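Local coordinates for dual specificity phosphatase 28 (Homo sapiens, PDB 5Y15), which is an atypical dual-specificity protein phosphatase that hydrolyses a synthetic aryl phosphate but has almost no detectable activity on phosphotyrosine, at residues V41-S46 and Q152-A157; V66-N71 and G118-Y123. The protein carries 2 engineered substitutions. All blocks are in the same frame, centred on the assembly; numbering follows the deposited sequence.

Contact 1: V41-S46 and Q152-A157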
loop_
_atom_site.group_PDB
_atom_site.type_symbol
_atom_site.label_atom_id
_atom_site.label_comp_id
_atom_site.label_asym_id
_atom_site.label_seq_id
_atom_site.Cartn_x
_atom_site.Cartn_y
_atom_site.Cartn_z
ATOM N N VAL A 41 13.782 4.256 -13.663
ATOM C CA VAL A 41 13.665 5.521 -14.375
ATOM C C VAL A 41 12.882 6.512 -13.522
ATOM O O VAL A 41 11.875 6.151 -12.898
ATOM C CB VAL A 41 12.949 5.333 -15.722
ATOM C CG1 VAL A 41 12.784 6.664 -16.359
ATOM C CG2 VAL A 41 13.719 4.416 -16.617
ATOM N N ARG A 42 13.346 7.759 -13.484
ATOM C CA ARG A 42 12.543 8.855 -12.946
ATOM C C ARG A 42 11.451 9.206 -13.951
ATOM O O ARG A 42 11.751 9.526 -15.107
ATOM C CB ARG A 42 13.436 10.065 -12.673
ATOM C CG ARG A 42 12.873 11.127 -11.745
ATOM C CD ARG A 42 13.740 12.384 -11.838
ATOM N NE ARG A 42 13.418 13.427 -10.858
ATOM C CZ ARG A 42 12.740 14.541 -11.139
ATOM N NH1 ARG A 42 12.289 14.753 -12.374
ATOM N NH2 ARG A 42 12.506 15.446 -10.185
ATOM N N VAL A 43 10.185 9.079 -13.550
ATOM C CA VAL A 43 9.083 9.502 -14.421
ATOM C C VAL A 43 8.727 10.963 -14.173
ATOM O O VAL A 43 8.360 11.696 -15.095
ATOM C CB VAL A 43 7.851 8.609 -14.202
ATOM C CG1 VAL A 43 6.652 9.159 -14.960
ATOM C CG2 VAL A 43 8.137 7.166 -14.616
ATOM N N ALA A 44 8.749 11.343 -12.907
ATOM C CA ALA A 44 8.314 12.643 -12.434
ATOM C C ALA A 44 8.833 12.777 -11.015
ATOM O O ALA A 44 9.333 11.799 -10.440
ATOM C CB ALA A 44 6.782 12.754 -12.491
ATOM N N PRO A 45 8.725 13.954 -10.412
ATOM C CA PRO A 45 9.249 14.115 -9.051
ATOM C C PRO A 45 8.698 13.072 -8.092
ATOM O O PRO A 45 7.506 12.761 -8.100
ATOM C CB PRO A 45 8.792 15.530 -8.675
ATOM C CG PRO A 45 8.785 16.228 -9.992
ATOM C CD PRO A 45 8.202 15.236 -10.928
ATOM N N SER A 46 9.602 12.476 -7.322
ATOM C CA SER A 46 9.294 11.505 -6.282
ATOM C C SER A 46 8.639 10.223 -6.821
ATOM O O SER A 46 8.100 9.433 -6.045
ATOM C CB SER A 46 8.422 12.150 -5.201
ATOM O OG SER A 46 9.218 12.965 -4.348
ATOM N N GLN A 152 2.134 10.435 -21.637
ATOM C CA GLN A 152 3.273 11.015 -22.347
ATOM C C GLN A 152 4.483 11.135 -21.435
ATOM O O GLN A 152 5.609 10.824 -21.838
ATOM C CB GLN A 152 2.911 12.389 -22.929
ATOM C CG GLN A 152 4.050 13.010 -23.723
ATOM C CD GLN A 152 4.071 14.541 -23.629
ATOM O OE1 GLN A 152 3.709 15.243 -24.579
ATOM N NE2 GLN A 152 4.498 15.059 -22.478
ATOM N N MET A 153 4.276 11.553 -20.189
ATOM C CA MET A 153 5.392 11.564 -19.252
ATOM C C MET A 153 5.943 10.158 -19.022
ATOM O O MET A 153 7.165 9.952 -19.020
ATOM C CB MET A 153 4.967 12.170 -17.925
ATOM C CG MET A 153 4.724 13.658 -17.966
ATOM S SD MET A 153 4.605 14.102 -16.248
ATOM C CE MET A 153 6.340 14.047 -15.820
ATOM N N VAL A 154 5.066 9.171 -18.834
ATOM C CA VAL A 154 5.577 7.827 -18.569
ATOM C C VAL A 154 6.391 7.331 -19.763
ATOM O O VAL A 154 7.525 6.864 -19.612
ATOM C CB VAL A 154 4.427 6.868 -18.209
ATOM C CG1 VAL A 154 4.937 5.396 -18.130
ATOM C CG2 VAL A 154 3.798 7.269 -16.872
ATOM N N LYS A 155 5.831 7.453 -20.970
ATOM C CA LYS A 155 6.518 6.997 -22.181
ATOM C C LYS A 155 7.826 7.752 -22.428
ATOM O O LYS A 155 8.793 7.162 -22.925
ATOM C CB LYS A 155 5.586 7.124 -23.392
ATOM C CG LYS A 155 6.146 6.491 -24.666
ATOM C CD LYS A 155 5.320 5.294 -25.105
ATOM C CE LYS A 155 5.872 4.671 -26.381
ATOM N NZ LYS A 155 6.014 3.174 -26.240
ATOM N N SER A 156 7.882 9.046 -22.097
ATOM C CA SER A 156 9.133 9.775 -22.263
ATOM C C SER A 156 10.176 9.285 -21.273
ATOM O O SER A 156 11.370 9.225 -21.598
ATOM C CB SER A 156 8.914 11.289 -22.084
ATOM O OG SER A 156 8.208 11.879 -23.173
ATOM N N ALA A 157 9.748 8.898 -20.077
ATOM C CA ALA A 157 10.717 8.386 -19.122
ATOM C C ALA A 157 11.109 6.950 -19.439
ATOM O O ALA A 157 12.261 6.572 -19.213
ATOM C CB ALA A 157 10.159 8.488 -17.700
HETATM O O HOH W 1 9.016 11.794 -17.592
#
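Val-43 and Ala-157 mark the closest backbone approach, with CA atoms 5.1 Å apart. Here strand 41-44 runs at 160° to the helical segment 152-157, nearly antiparallel to it, and the two short axes come within 7.7 Å. No direct hydrogen bond crosses. The one polar link is a water that donates to Val-43 O at 2.6 Å and to Met-153 O at 3.0 Å. Met-153 O also accepts Ala-157 N within the helix, so the water adds a second donor to a carbonyl already in use.

The side-chain packing is apolar and centres on the two branches of Val-43. With CG1 anti to the backbone N (chi1 172°), that methyl meets Val-154 CG2 at 3.9 Å, while CG2 rests on Ala-157 CB, also at 3.9 Å. The side chain of Val-154 leaves its helix away from the strand, and its CG2 is the branch that still meets Val-43. Ala-157 points its methyl at the strand, where it lies 3.2 Å from Arg-42 O and packs tightly against Val-41 CG1. At the other end of the strand, Met-153 bends at its last torsion (chi3 76°) and brings CE to 3.6 Å from Ala-44 CB, close to Val-43 O as well.

Nearby residues continue this apolar layer: Leu-139 of helix 130-142 meets Val-43, and Leu-49 of the next strand touches both Val-43 and Val-154. Val-43 and Ala-44 together face Leu-47, a classic beta bulge in the antiparallel pair formed with strand 47-50. The arrangement is that of a helix set beside the outermost strand of the central sheet in the alpha/beta fold of the protein tyrosine phosphatase family.

Contact 2: V66-N71 and G118-Y123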
loop_
_atom_site.group_PDB
_atom_site.type_symbol
_atom_site.label_atom_id
_atom_site.label_comp_id
_atom_site.label_asym_id
_atom_site.label_seq_id
_atom_site.Cartn_x
_atom_site.Cartn_y
_atom_site.Cartn_z
ATOM N N VAL A 66 13.522 6.327 -1.887
ATOM C CA VAL A 66 12.285 5.598 -2.093
ATOM C C VAL A 66 11.835 5.044 -0.756
ATOM O O VAL A 66 12.583 4.344 -0.069
ATOM C CB VAL A 66 12.477 4.497 -3.143
ATOM C CG1 VAL A 66 11.296 3.536 -3.129
ATOM C CG2 VAL A 66 12.604 5.132 -4.524
ATOM N N THR A 67 10.614 5.378 -0.368
ATOM C CA THR A 67 10.053 4.915 0.883
ATOM C C THR A 67 8.866 3.998 0.663
ATOM O O THR A 67 8.301 3.497 1.644
ATOM C CB THR A 67 9.620 6.106 1.747
ATOM O OG1 THR A 67 8.658 6.861 1.023
ATOM C CG2 THR A 67 10.812 7.012 2.045
ATOM N N LEU A 68 8.470 3.764 -0.588
ATOM C CA LEU A 68 7.381 2.841 -0.872
ATOM C C LEU A 68 7.650 2.182 -2.208
ATOM O O LEU A 68 7.901 2.885 -3.188
ATOM C CB LEU A 68 6.026 3.561 -0.912
ATOM C CG LEU A 68 4.821 2.741 -1.380
ATOM C CD1 LEU A 68 4.400 1.772 -0.300
ATOM C CD2 LEU A 68 3.641 3.620 -1.805
ATOM N N CYS A 69 7.616 0.849 -2.238
ATOM C CA CYS A 69 7.702 0.077 -3.475
ATOM C C CYS A 69 6.318 -0.451 -3.814
ATOM O O CYS A 69 5.675 -1.094 -2.977
ATOM C CB CYS A 69 8.679 -1.103 -3.332
ATOM S SG CYS A 69 10.371 -0.568 -3.030
ATOM N N VAL A 70 5.878 -0.223 -5.040
ATOM C CA VAL A 70 4.596 -0.725 -5.507
ATOM C C VAL A 70 4.910 -1.843 -6.478
ATOM O O VAL A 70 5.362 -1.588 -7.603
ATOM C CB VAL A 70 3.738 0.362 -6.170
ATOM C CG1 VAL A 70 2.369 -0.221 -6.592
ATOM C CG2 VAL A 70 3.560 1.577 -5.234
ATOM N N ASN A 71 4.645 -3.075 -6.048
ATOM C CA ASN A 71 4.945 -4.293 -6.805
ATOM C C ASN A 71 3.654 -4.653 -7.513
ATOM O O ASN A 71 2.731 -5.175 -6.892
ATOM C CB ASN A 71 5.415 -5.378 -5.834
ATOM C CG ASN A 71 5.811 -6.711 -6.508
ATOM O OD1 ASN A 71 5.544 -6.971 -7.685
ATOM N ND2 ASN A 71 6.427 -7.574 -5.719
ATOM N N GLY A 118 9.053 11.261 0.878
ATOM C CA GLY A 118 9.748 10.171 0.254
ATOM C C GLY A 118 9.422 10.075 -1.218
ATOM O O GLY A 118 8.903 11.014 -1.835
ATOM N N ALA A 119 9.715 8.914 -1.783
ATOM C CA ALA A 119 9.501 8.667 -3.196
ATOM C C ALA A 119 8.947 7.265 -3.368
ATOM O O ALA A 119 9.123 6.401 -2.515
ATOM C CB ALA A 119 10.806 8.814 -3.987
ATOM N N CYS A 120 8.299 7.030 -4.496
ATOM C CA CYS A 120 7.725 5.728 -4.771
ATOM C C CYS A 120 8.461 5.103 -5.929
ATOM O O CYS A 120 8.853 5.785 -6.879
ATOM C CB CYS A 120 6.245 5.787 -5.158
ATOM S SG CYS A 120 5.178 6.596 -3.985
ATOM N N LEU A 121 8.598 3.784 -5.854
ATOM C CA LEU A 121 9.059 2.986 -6.971
ATOM C C LEU A 121 7.884 2.101 -7.348
ATOM O O LEU A 121 7.361 1.372 -6.502
ATOM C CB LEU A 121 10.284 2.145 -6.591
ATOM C CG LEU A 121 10.439 0.935 -7.497
ATOM C CD1 LEU A 121 10.917 1.394 -8.871
ATOM C CD2 LEU A 121 11.335 -0.170 -6.894
ATOM N N VAL A 122 7.429 2.213 -8.586
ATOM C CA VAL A 122 6.393 1.356 -9.146
ATOM C C VAL A 122 7.111 0.411 -10.091
ATOM O O VAL A 122 7.817 0.868 -10.997
ATOM C CB VAL A 122 5.328 2.159 -9.910
ATOM C CG1 VAL A 122 4.271 1.254 -10.477
ATOM C CG2 VAL A 122 4.677 3.224 -9.019
ATOM N N TYR A 123 6.949 -0.897 -9.897
ATOM C CA TYR A 123 7.658 -1.810 -10.777
ATOM C C TYR A 123 6.820 -3.026 -11.125
ATOM O O TYR A 123 5.945 -3.452 -10.371
ATOM C CB TYR A 123 8.991 -2.235 -10.179
ATOM C CG TYR A 123 8.926 -3.202 -9.027
ATOM C CD1 TYR A 123 8.754 -2.747 -7.730
ATOM C CD2 TYR A 123 9.094 -4.569 -9.232
ATOM C CE1 TYR A 123 8.708 -3.627 -6.667
ATOM C CE2 TYR A 123 9.062 -5.457 -8.180
ATOM C CZ TYR A 123 8.869 -4.979 -6.893
ATOM O OH TYR A 123 8.836 -5.858 -5.826
#
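Leu-68 and Cys-120, Cys-69 and Leu-121, and Val-70 and Val-122 pair in register as parallel neighbours, the two short strand axes lying 15° apart. Backbone hydrogen bonds join the strands. Leu-121 N donates to Leu-68 O (2.9 Å), Val-70 N to Leu-121 O (2.6 Å), and Tyr-123 N to Val-70 O (2.9 Å). At the start the register slips by one residue: two residue steps on 66-71, from Val-66 to Leu-68, face the single step from Ala-119 to Cys-120, which marks a beta bulge. Ala-119 O takes Thr-67 N at 2.8 Å and, weakly, Leu-68 N at 3.3 Å.

Apolar contacts divide between the two faces of the sheet. On one, Cys-69 SG meets Leu-121 CD2 at 4.0 Å; on the other, Leu-68 CD2 lies the same distance from Cys-120 SG, and Val-70 CB packs against Val-122 CG2. Val-66 CG1 reaches across the bulge to Leu-121 CB.

The aromatic contact is made by Tyr-123, which carries CG between its backbone N and carbonyl carbon (chi1 73°), swinging the ring toward Asn-71 on the neighbouring strand. One ring face receives Asn-71 CA in a CH-pi contact, 4.1 Å from the centroid, while Cys-69 CB sits at the ring edge. The Asn-71 amide is tilted 29° from the ring plane. Its ND2 is close to the Tyr-123 hydroxyl but badly angled for a bond; Tyr-123 OH bonds instead to Pro-77 O, Asn-71 ND2 to Gln-76 O and Glu-86 OE2, and Asn-71 OD1 to Ser-73 OG.

Both strands are interior to the sheet: 85-88 flanks 66-71, and 47-50 flanks 119-123. Met-110 of helix 100-115 covers Val-70, Cys-120 and Val-122, Val-134 of helix 130-142 also packs on Val-122, and Leu-87 of the second subunit touches Leu-68.

In the fold
From the N terminus, the chain lays down strand 40-44, then 47-50, and reaches 66-71 after helix 58-63. Contact 2 closes the inner loop when 118-123 returns, after strand 85-88 and helix 100-115, to pair with 66-71. Contact 1 closes the outer loop only when helix 147-157 comes back to the edge strand, so contact 2 lies wholly within its span. The two also meet directly: Ser-46 O probably bonds to Cys-120 N, and Ser-46 OG to Gly-118 O. Helix 147-157, the edge strand and the central pair are thus linked; Ser-124, at the inferred phosphocysteine position and altered in this construct, directly follows 119-123.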